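Local structure of tryptophan--tRNA ligase (Mycoplasma pneumoniae, 2YY5) at residues 4-9 against 37-42; 144-149 against 326-331. The protein probably attaches tryptophan to tRNA(Trp) at the expense of ATP, which is converted to AMP and diphosphate, and works as a homodimer. The protein carries 1 engineered substitution. All coordinates share one frame; numbering follows the deposited sequence.

How the contacts relate
Starting at the N terminus, the chain runs along strand 6-11, passes through a largely helical connection and returns as strand 37-42, so contact 1 closes a loop of 27 residues. Contact 2 opens only at residue 144 and closes a much longer loop, of 176 residues, when helix 311-340 comes back to segment 144-149. The two loops therefore stand in series, neither nested nor crossed. In space they adjoin: their centres lie about 10 Å apart, and R6 of contact 1 meets Y146 and D149 of contact 2. Together they tie the first strands of the catalytic fold, through the 144-149 segment, to the C-terminal helix.

Contact 1 (4-9 against 37-42); sequences MKRALT and QLFVFV. With WSA (5'-O-[(L-tryptophylamino)sulfonyl]adenosine), chain J.
Apolar contact is concentrated where L8 and F39 lie on the same face of two parallel strands. L8, its CG anti to the backbone N, crosses F39 obliquely and lays CD1 against F39 CB at 3.5 Å. The same methyl reaches the rim of the F41 ring, 4.2 Å from CE1. Y146 meets the F39 ring and also touches L8. On the face carrying A7, L38, T9 and V40, A7 CB packs 3.9 Å from L38 CD1, and T9 and V40 run side by side.

Moving outward, the aliphatic part of R6 passes the F39 ring, with CG in the ring plane at its edge and CD 3.8 Å from CE2. The R6 chain then bends at chi3 (-59°), placing its guanidinium beside the extended Q37 side chain. The two planes stand 89° apart, and R6 NE to Q37 NE2 (3.5 Å) brings two donors together without a hydrogen bond; R6 NH2 instead finds the carbonyl of Y146. M4 CG and SD cover the start of the second strand near Q37 N.

Five backbone hydrogen bonds zip the strands together, K5, A7 and T9 interleaving with Q37, F39 and F41. The straightest joins A7 N to Q37 O at 2.9 Å (174° at the hydrogen), although the donor sits above the plane of the Q37 carbonyl.

At the C-terminal ends the pair opens onto the ligand. T9 OG1, hydrogen-bonded to P152 O, approaches WSA CZ3 at 3.6 Å, and F41 brings CZ to 3.7 Å from the indole nitrogen N11. Two parallel strands joined by a helical beta-alpha-beta crossover, with the ligand at their C-terminal edge, exemplify the Rossmann-type nucleotide-binding fold of class I aminoacyl-tRNA synthetases.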
ATOM      1  N   MET B   4     -26.412 -12.851  13.787  1.00 59.98           N
ATOM      2  CA  MET B   4     -25.223 -13.613  13.381  1.00 56.27           C
ATOM      3  C   MET B   4     -23.728 -13.225  13.459  1.00 53.17           C
ATOM      4  O   MET B   4     -23.290 -12.173  12.950  1.00 51.69           O
ATOM      5  CB  MET B   4     -25.533 -14.138  11.989  1.00 61.61           C
ATOM      6  CG  MET B   4     -24.525 -15.014  11.356  1.00 61.30           C
ATOM      7  SD  MET B   4     -25.294 -15.599   9.808  1.00 67.18           S
ATOM      8  CE  MET B   4     -26.111 -16.998  10.292  1.00 52.54           C
ATOM      9  N   LYS B   5     -22.918 -14.125  14.035  1.00 45.03           N
ATOM     10  CA  LYS B   5     -21.471 -13.938  14.206  1.00 43.33           C
ATOM     11  C   LYS B   5     -20.764 -14.097  12.855  1.00 43.43           C
ATOM     12  O   LYS B   5     -21.147 -14.947  12.060  1.00 44.41           O
ATOM     13  CB  LYS B   5     -20.911 -14.951  15.199  1.00 44.64           C
ATOM     14  CG  LYS B   5     -21.438 -16.377  15.047  1.00 55.97           C
ATOM     15  CD  LYS B   5     -20.390 -17.460  15.382  1.00 63.70           C
ATOM     16  CE  LYS B   5     -19.860 -17.414  16.832  1.00 70.49           C
ATOM     17  NZ  LYS B   5     -18.834 -18.487  17.085  1.00 65.71           N
ATOM     18  N   ARG B   6     -19.752 -13.279  12.624  1.00 33.54           N
ATOM     19  CA  ARG B   6     -19.027 -13.224  11.352  1.00 24.81           C
ATOM     20  C   ARG B   6     -17.630 -13.852  11.240  1.00 24.74           C
ATOM     21  O   ARG B   6     -16.820 -13.715  12.155  1.00 17.11           O
ATOM     22  CB  ARG B   6     -18.937 -11.752  10.961  1.00 16.27           C
ATOM     23  CG  ARG B   6     -18.264 -11.426   9.650  1.00 23.11           C
ATOM     24  CD  ARG B   6     -18.260  -9.901   9.382  1.00 26.69           C
ATOM     25  NE  ARG B   6     -19.614  -9.345   9.333  1.00 32.75           N
ATOM     26  CZ  ARG B   6     -19.930  -8.098   9.672  1.00 37.47           C
ATOM     27  NH1 ARG B   6     -21.191  -7.691   9.594  1.00 32.44           N
ATOM     28  NH2 ARG B   6     -18.990  -7.258  10.094  1.00 34.41           N
ATOM     29  N   ALA B   7     -17.337 -14.453  10.075  1.00 23.37           N
ATOM     30  CA  ALA B   7     -16.037 -15.097   9.774  1.00 18.56           C
ATOM     31  C   ALA B   7     -15.380 -14.589   8.477  1.00 14.61           C
ATOM     32  O   ALA B   7     -16.035 -14.469   7.438  1.00 17.96           O
ATOM     33  CB  ALA B   7     -16.226 -16.607   9.664  1.00  7.51           C
ATOM     34  N   LEU B   8     -14.083 -14.301   8.537  1.00 12.64           N
ATOM     35  CA  LEU B   8     -13.346 -13.828   7.368  1.00 12.39           C
ATOM     36  C   LEU B   8     -12.043 -14.591   7.202  1.00 16.69           C
ATOM     37  O   LEU B   8     -11.342 -14.863   8.185  1.00 20.73           O
ATOM     38  CB  LEU B   8     -13.008 -12.340   7.487  1.00 10.99           C
ATOM     39  CG  LEU B   8     -12.123 -11.914   6.303  1.00 12.82           C
ATOM     40  CD1 LEU B   8     -12.993 -11.277   5.225  1.00 12.31           C
ATOM     41  CD2 LEU B   8     -11.051 -10.958   6.755  1.00  8.90           C
ATOM     42  N   THR B   9     -11.716 -14.932   5.960  1.00 11.57           N
ATOM     43  CA  THR B   9     -10.473 -15.638   5.674  1.00 10.71           C
ATOM     44  C   THR B   9     -10.103 -15.449   4.217  1.00 18.73           C
ATOM     45  O   THR B   9     -10.975 -15.276   3.354  1.00 19.08           O
ATOM     46  CB  THR B   9     -10.554 -17.166   5.992  1.00 15.26           C
ATOM     47  OG1 THR B   9      -9.229 -17.712   5.987  1.00 14.89           O
ATOM     48  CG2 THR B   9     -11.393 -17.921   4.963  1.00  6.61           C
ATOM     49  N   GLN B  37     -21.713 -15.762   9.210  1.00 22.19           N
ATOM     50  CA  GLN B  37     -21.866 -14.916   8.037  1.00 24.12           C
ATOM     51  C   GLN B  37     -20.420 -15.025   7.567  1.00 23.49           C
ATOM     52  O   GLN B  37     -19.521 -14.414   8.153  1.00 21.39           O
ATOM     53  CB  GLN B  37     -22.182 -13.479   8.449  1.00 29.76           C
ATOM     54  CG  GLN B  37     -22.077 -12.470   7.321  1.00 35.89           C
ATOM     55  CD  GLN B  37     -22.403 -11.056   7.768  1.00 37.22           C
ATOM     56  OE1 GLN B  37     -22.361 -10.124   6.974  1.00 36.63           O
ATOM     57  NE2 GLN B  37     -22.728 -10.895   9.045  1.00 33.36           N
ATOM     58  N   LEU B  38     -20.200 -15.828   6.534  1.00 18.06           N
ATOM     59  CA  LEU B  38     -18.856 -16.087   6.047  1.00 18.11           C
ATOM     60  C   LEU B  38     -18.372 -15.266   4.866  1.00 20.51           C
ATOM     61  O   LEU B  38     -19.081 -15.075   3.881  1.00 22.71           O
ATOM     62  CB  LEU B  38     -18.720 -17.583   5.726  1.00 12.53           C
ATOM     63  CG  LEU B  38     -17.429 -18.093   5.069  1.00 23.23           C
ATOM     64  CD1 LEU B  38     -16.234 -17.836   5.995  1.00 19.79           C
ATOM     65  CD2 LEU B  38     -17.565 -19.592   4.770  1.00 15.12           C
ATOM     66  N   PHE B  39     -17.140 -14.788   4.994  1.00 21.04           N
ATOM     67  CA  PHE B  39     -16.480 -14.004   3.967  1.00 19.88           C
ATOM     68  C   PHE B  39     -15.216 -14.744   3.601  1.00 20.19           C
ATOM     69  O   PHE B  39     -14.427 -15.104   4.476  1.00 24.77           O
ATOM     70  CB  PHE B  39     -16.114 -12.618   4.497  1.00 24.20           C
ATOM     71  CG  PHE B  39     -17.261 -11.659   4.514  1.00 28.22           C
ATOM     72  CD1 PHE B  39     -17.655 -11.015   3.348  1.00 26.73           C
ATOM     73  CD2 PHE B  39     -17.961 -11.411   5.692  1.00 29.35           C
ATOM     74  CE1 PHE B  39     -18.730 -10.136   3.353  1.00 32.94           C
ATOM     75  CE2 PHE B  39     -19.038 -10.535   5.711  1.00 31.98           C
ATOM     76  CZ  PHE B  39     -19.424  -9.894   4.540  1.00 35.38           C
ATOM     77  N   VAL B  40     -15.037 -14.976   2.307  1.00 16.88           N
ATOM     78  CA  VAL B  40     -13.864 -15.665   1.796  1.00 15.13           C
ATOM     79  C   VAL B  40     -13.389 -14.977   0.517  1.00 16.26           C
ATOM     80  O   VAL B  40     -14.198 -14.621  -0.344  1.00 22.77           O
ATOM     81  CB  VAL B  40     -14.192 -17.132   1.483  1.00  7.83           C
ATOM     82  CG1 VAL B  40     -12.930 -17.874   1.040  1.00  7.84           C
ATOM     83  CG2 VAL B  40     -14.796 -17.774   2.698  1.00 12.62           C
ATOM     84  N   PHE B  41     -12.082 -14.791   0.381  1.00  9.80           N
ATOM     85  CA  PHE B  41     -11.570 -14.145  -0.817  1.00 11.87           C
ATOM     86  C   PHE B  41     -10.262 -14.736  -1.336  1.00 13.15           C
ATOM     87  O   PHE B  41      -9.496 -15.369  -0.597  1.00  9.22           O
ATOM     88  CB  PHE B  41     -11.389 -12.632  -0.586  1.00  8.12           C
ATOM     89  CG  PHE B  41     -10.349 -12.289   0.450  1.00 10.35           C
ATOM     90  CD1 PHE B  41     -10.673 -12.264   1.807  1.00 16.86           C
ATOM     91  CD2 PHE B  41      -9.038 -12.010   0.070  1.00 15.33           C
ATOM     92  CE1 PHE B  41      -9.705 -11.967   2.774  1.00 12.27           C
ATOM     93  CE2 PHE B  41      -8.060 -11.710   1.026  1.00 17.14           C
ATOM     94  CZ  PHE B  41      -8.396 -11.688   2.380  1.00 17.14           C
ATOM     95  N   VAL B  42     -10.034 -14.527  -2.626  1.00 11.38           N
ATOM     96  CA  VAL B  42      -8.832 -14.979  -3.297  1.00 15.12           C
ATOM     97  C   VAL B  42      -7.868 -13.820  -3.085  1.00 13.82           C
ATOM     98  O   VAL B  42      -8.033 -12.754  -3.666  1.00 12.71           O
ATOM     99  CB  VAL B  42      -9.103 -15.179  -4.801  1.00 21.08           C
ATOM    100  CG1 VAL B  42      -7.808 -15.536  -5.539  1.00 23.62           C
ATOM    101  CG2 VAL B  42     -10.153 -16.261  -4.983  1.00 18.15           C
TER
HETATM  102  CD2 WSA J1351      -5.408 -14.190   4.734  1.00  8.48           C
HETATM  103  CE3 WSA J1351      -5.959 -15.244   5.453  1.00 13.39           C
HETATM  104  CZ3 WSA J1351      -6.905 -14.983   6.436  1.00  7.01           C
HETATM  105  CH2 WSA J1351      -7.296 -13.671   6.697  1.00  7.52           C
HETATM  106  CZ2 WSA J1351      -6.742 -12.620   5.976  1.00  8.15           C
HETATM  107  CE2 WSA J1351      -5.795 -12.883   4.993  1.00 10.33           C
HETATM  108  N11 WSA J1351      -5.129 -12.096   4.152  1.00  8.53           N
HETATM  109  CD1 WSA J1351      -4.346 -12.839   3.376  1.00  9.92           C
HETATM  110  CG  WSA J1351      -4.486 -14.124   3.696  1.00  7.70           C
HETATM  111  CB  WSA J1351      -3.774 -15.299   3.028  1.00 12.19           C
HETATM  112  CA  WSA J1351      -2.882 -16.052   4.018  1.00 17.01           C
HETATM  113  NH3 WSA J1351      -1.887 -15.146   4.607  1.00  5.23           N
HETATM  114  C   WSA J1351      -2.170 -17.186   3.276  1.00 18.47           C
HETATM  115  O   WSA J1351      -1.205 -16.943   2.558  1.00 36.46           O
HETATM  116  NS  WSA J1351      -2.646 -18.415   3.445  1.00 26.68           N
HETATM  117  S   WSA J1351      -2.163 -19.380   2.222  1.00 28.05           S
HETATM  118  O1S WSA J1351      -2.666 -18.845   0.914  1.00 10.99           O
HETATM  119  O2S WSA J1351      -0.665 -19.437   2.169  1.00 20.32           O
HETATM  120  O5' WSA J1351      -2.722 -20.671   2.491  1.00 17.98           O
HETATM  121  C5' WSA J1351      -4.131 -20.767   2.726  1.00  8.26           C
HETATM  122  C4' WSA J1351      -4.508 -21.379   4.079  1.00 17.17           C
HETATM  123  O4' WSA J1351      -3.912 -22.683   4.206  1.00 10.38           O
HETATM  124  C3' WSA J1351      -4.034 -20.563   5.284  1.00 19.43           C
HETATM  125  O3' WSA J1351      -5.033 -20.594   6.308  1.00 19.60           O
HETATM  126  C2' WSA J1351      -2.807 -21.353   5.735  1.00 23.26           C
HETATM  127  O2' WSA J1351      -2.583 -21.137   7.132  1.00 20.23           O
HETATM  128  C1' WSA J1351      -3.351 -22.764   5.525  1.00 10.25           C
HETATM  129  N9  WSA J1351      -2.239 -23.745   5.534  1.00 16.91           N
HETATM  130  C8  WSA J1351      -1.144 -23.661   4.781  1.00 12.79           C
HETATM  131  N7  WSA J1351      -0.376 -24.728   4.986  1.00 17.08           N
HETATM  132  C5  WSA J1351      -0.990 -25.501   5.880  1.00 11.42           C
HETATM  133  C4  WSA J1351      -2.173 -24.867   6.236  1.00 13.77           C
HETATM  134  N3  WSA J1351      -2.981 -25.451   7.137  1.00 14.55           N
HETATM  135  C2  WSA J1351      -2.659 -26.614   7.678  1.00 11.78           C
HETATM  136  N1  WSA J1351      -1.542 -27.242   7.357  1.00 19.08           N
HETATM  137  C6  WSA J1351      -0.688 -26.719   6.466  1.00 19.36           C
HETATM  138  N6  WSA J1351       0.431 -27.362   6.133  1.00 22.81           N

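Contact 2 (144-149 against 326-331); sequences LLYQPD and QATART
A329, a small residue of helix 311-340, receives two large side chains from segment 144-149, at the end of helix 131-144. L145 lays CD2 along the A329 backbone, near its CA and O, and 3.7 Å from its CB. Y146 comes from the next residue: its CG stands anti to the carbonyl carbon (chi1 -57°), and the ring swings its CE1 and OH corner to the A329 methyl, CE1 being 4.1 Å from A329 CB. T328, the residue before A329, crosses the tyrosine at about a right angle and sets OG1 3.6 Å from its CD1. L145, Y146 and A329 are buried, T328 only partly so, and helix 87-98 closes around them: E88, H89 and M92 touch L145, while Y146 OH is hydrogen-bonded to H89 NE2.

The outward side of the helix is looser. A327, R330 and T331 are exposed and make no contact with segment 144-149. R330 reaches back toward Q326, where NH1 makes a weak hydrogen bond to Q326 OE1 (2.9 Å), and its NE forms a weak, long ion pair with E88.

No hydrogen bond passes directly between the two segments. Polar linkage is indirect, because the hydroxyl of T332, one turn beyond T328, is hydrogen-bonded to the carbonyl oxygens of both L145 and T328. The chemistry implies a joint held mainly by L145 and Y146 packing on A329, while two carbonyls share or alternate over one hydroxyl proton.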
ATOM      1  N   LEU B 144      -9.687  -6.462   9.323  1.00 22.10           N
ATOM      2  CA  LEU B 144     -10.427  -5.333   9.869  1.00 22.16           C
ATOM      3  C   LEU B 144     -11.468  -4.662   8.976  1.00 24.05           C
ATOM      4  O   LEU B 144     -12.345  -3.954   9.471  1.00 24.89           O
ATOM      5  CB  LEU B 144      -9.439  -4.292  10.398  1.00 18.84           C
ATOM      6  CG  LEU B 144      -8.868  -4.516  11.807  1.00 20.06           C
ATOM      7  CD1 LEU B 144      -9.485  -5.746  12.446  1.00 10.05           C
ATOM      8  CD2 LEU B 144      -7.369  -4.650  11.735  1.00 15.30           C
ATOM      9  N   LEU B 145     -11.380  -4.874   7.668  1.00 24.26           N
ATOM     10  CA  LEU B 145     -12.343  -4.272   6.749  1.00 24.10           C
ATOM     11  C   LEU B 145     -13.734  -4.867   6.955  1.00 21.71           C
ATOM     12  O   LEU B 145     -14.745  -4.211   6.712  1.00 16.48           O
ATOM     13  CB  LEU B 145     -11.923  -4.518   5.300  1.00 24.15           C
ATOM     14  CG  LEU B 145     -11.488  -3.330   4.446  1.00 27.55           C
ATOM     15  CD1 LEU B 145     -11.132  -3.833   3.042  1.00 23.30           C
ATOM     16  CD2 LEU B 145     -12.605  -2.291   4.399  1.00 21.32           C
ATOM     17  N   TYR B 146     -13.776  -6.118   7.399  1.00 16.12           N
ATOM     18  CA  TYR B 146     -15.039  -6.805   7.612  1.00 16.22           C
ATOM     19  C   TYR B 146     -15.386  -6.986   9.090  1.00 17.79           C
ATOM     20  O   TYR B 146     -16.414  -7.585   9.418  1.00 16.62           O
ATOM     21  CB  TYR B 146     -15.006  -8.155   6.884  1.00 14.84           C
ATOM     22  CG  TYR B 146     -14.737  -7.991   5.411  1.00 13.89           C
ATOM     23  CD1 TYR B 146     -15.766  -7.661   4.526  1.00 17.33           C
ATOM     24  CD2 TYR B 146     -13.432  -8.035   4.917  1.00 19.90           C
ATOM     25  CE1 TYR B 146     -15.499  -7.360   3.184  1.00 19.73           C
ATOM     26  CE2 TYR B 146     -13.151  -7.736   3.579  1.00 21.74           C
ATOM     27  CZ  TYR B 146     -14.188  -7.395   2.720  1.00 19.47           C
ATOM     28  OH  TYR B 146     -13.912  -7.051   1.417  1.00 18.94           O
ATOM     29  N   GLN B 147     -14.531  -6.464   9.972  1.00 15.86           N
ATOM     30  CA  GLN B 147     -14.760  -6.542  11.413  1.00 16.96           C
ATOM     31  C   GLN B 147     -15.310  -7.897  11.836  1.00 16.24           C
ATOM     32  O   GLN B 147     -16.286  -7.963  12.570  1.00 17.05           O
ATOM     33  CB  GLN B 147     -15.762  -5.469  11.830  1.00 20.04           C
ATOM     34  CG  GLN B 147     -15.245  -4.045  11.779  1.00 26.18           C
ATOM     35  CD  GLN B 147     -14.103  -3.818  12.739  1.00 30.04           C
ATOM     36  OE1 GLN B 147     -12.955  -3.629  12.326  1.00 34.32           O
ATOM     37  NE2 GLN B 147     -14.404  -3.847  14.034  1.00 26.56           N
ATOM     38  N   PRO B 148     -14.679  -8.994  11.398  1.00 18.93           N
ATOM     39  CA  PRO B 148     -15.148 -10.338  11.744  1.00 17.57           C
ATOM     40  C   PRO B 148     -14.899 -10.738  13.187  1.00 22.17           C
ATOM     41  O   PRO B 148     -14.028 -10.174  13.851  1.00 26.90           O
ATOM     42  CB  PRO B 148     -14.362 -11.210  10.788  1.00 14.37           C
ATOM     43  CG  PRO B 148     -13.013 -10.543  10.850  1.00 18.91           C
ATOM     44  CD  PRO B 148     -13.385  -9.070  10.696  1.00 15.93           C
ATOM     45  N   ASP B 149     -15.664 -11.723  13.661  1.00 21.16           N
ATOM     46  CA  ASP B 149     -15.510 -12.239  15.017  1.00 18.03           C
ATOM     47  C   ASP B 149     -14.326 -13.202  15.033  1.00 23.00           C
ATOM     48  O   ASP B 149     -13.485 -13.168  15.941  1.00 22.96           O
ATOM     49  CB  ASP B 149     -16.767 -12.980  15.454  1.00 13.97           C
ATOM     50  CG  ASP B 149     -17.927 -12.047  15.725  1.00 24.68           C
ATOM     51  OD1 ASP B 149     -19.058 -12.389  15.325  1.00 30.12           O
ATOM     52  OD2 ASP B 149     -17.714 -10.984  16.344  1.00 24.87           O
ATOM     53  N   GLN B 326     -18.083  -5.641  -0.871  1.00 24.74           N
ATOM     54  CA  GLN B 326     -17.905  -4.211  -0.953  1.00 28.00           C
ATOM     55  C   GLN B 326     -18.965  -3.491  -0.130  1.00 28.62           C
ATOM     56  O   GLN B 326     -18.779  -2.344   0.258  1.00 31.00           O
ATOM     57  CB  GLN B 326     -17.961  -3.785  -2.412  1.00 27.56           C
ATOM     58  CG  GLN B 326     -17.457  -2.398  -2.670  1.00 31.35           C
ATOM     59  CD  GLN B 326     -17.052  -2.223  -4.111  1.00 33.55           C
ATOM     60  OE1 GLN B 326     -17.807  -2.563  -5.025  1.00 32.15           O
ATOM     61  NE2 GLN B 326     -15.854  -1.693  -4.327  1.00 33.13           N
ATOM     62  N   ALA B 327     -20.068  -4.175   0.152  1.00 30.88           N
ATOM     63  CA  ALA B 327     -21.144  -3.582   0.940  1.00 33.81           C
ATOM     64  C   ALA B 327     -20.662  -3.264   2.354  1.00 36.24           C
ATOM     65  O   ALA B 327     -20.902  -2.169   2.868  1.00 39.27           O
ATOM     66  CB  ALA B 327     -22.336  -4.524   0.998  1.00 35.04           C
ATOM     67  N   THR B 328     -19.983  -4.215   2.986  1.00 28.04           N
ATOM     68  CA  THR B 328     -19.484  -3.971   4.330  1.00 26.29           C
ATOM     69  C   THR B 328     -18.096  -3.313   4.345  1.00 24.46           C
ATOM     70  O   THR B 328     -17.753  -2.613   5.296  1.00 23.52           O
ATOM     71  CB  THR B 328     -19.486  -5.269   5.188  1.00 24.94           C
ATOM     72  OG1 THR B 328     -18.228  -5.412   5.857  1.00 28.61           O
ATOM     73  CG2 THR B 328     -19.771  -6.487   4.330  1.00 25.13           C
ATOM     74  N   ALA B 329     -17.311  -3.506   3.288  1.00 22.65           N
ATOM     75  CA  ALA B 329     -15.983  -2.895   3.215  1.00 19.44           C
ATOM     76  C   ALA B 329     -16.067  -1.365   3.162  1.00 22.43           C
ATOM     77  O   ALA B 329     -15.282  -0.670   3.817  1.00 19.86           O
ATOM     78  CB  ALA B 329     -15.220  -3.409   1.994  1.00 12.81           C
ATOM     79  N   ARG B 330     -17.007  -0.836   2.380  1.00 18.16           N
ATOM     80  CA  ARG B 330     -17.140   0.612   2.278  1.00 22.34           C
ATOM     81  C   ARG B 330     -17.573   1.201   3.612  1.00 23.32           C
ATOM     82  O   ARG B 330     -17.036   2.225   4.049  1.00 23.52           O
ATOM     83  CB  ARG B 330     -18.142   0.999   1.187  1.00 21.03           C
ATOM     84  CG  ARG B 330     -17.861   0.340  -0.147  1.00 25.47           C
ATOM     85  CD  ARG B 330     -18.189   1.240  -1.316  1.00 31.03           C
ATOM     86  NE  ARG B 330     -18.319   0.475  -2.554  1.00 39.35           N
ATOM     87  CZ  ARG B 330     -18.368   1.009  -3.773  1.00 43.38           C
ATOM     88  NH1 ARG B 330     -18.495   0.226  -4.835  1.00 44.46           N
ATOM     89  NH2 ARG B 330     -18.272   2.321  -3.938  1.00 47.03           N
ATOM     90  N   THR B 331     -18.531   0.547   4.265  1.00 22.24           N
ATOM     91  CA  THR B 331     -19.024   1.024   5.550  1.00 21.82           C
ATOM     92  C   THR B 331     -17.894   1.160   6.557  1.00 23.45           C
ATOM     93  O   THR B 331     -17.787   2.170   7.245  1.00 35.60           O
ATOM     94  CB  THR B 331     -20.087   0.080   6.144  1.00 22.06           C
ATOM     95  OG1 THR B 331     -21.252   0.091   5.314  1.00 29.70           O
ATOM     96  CG2 THR B 331     -20.472   0.529   7.551  1.00 13.63           C
TER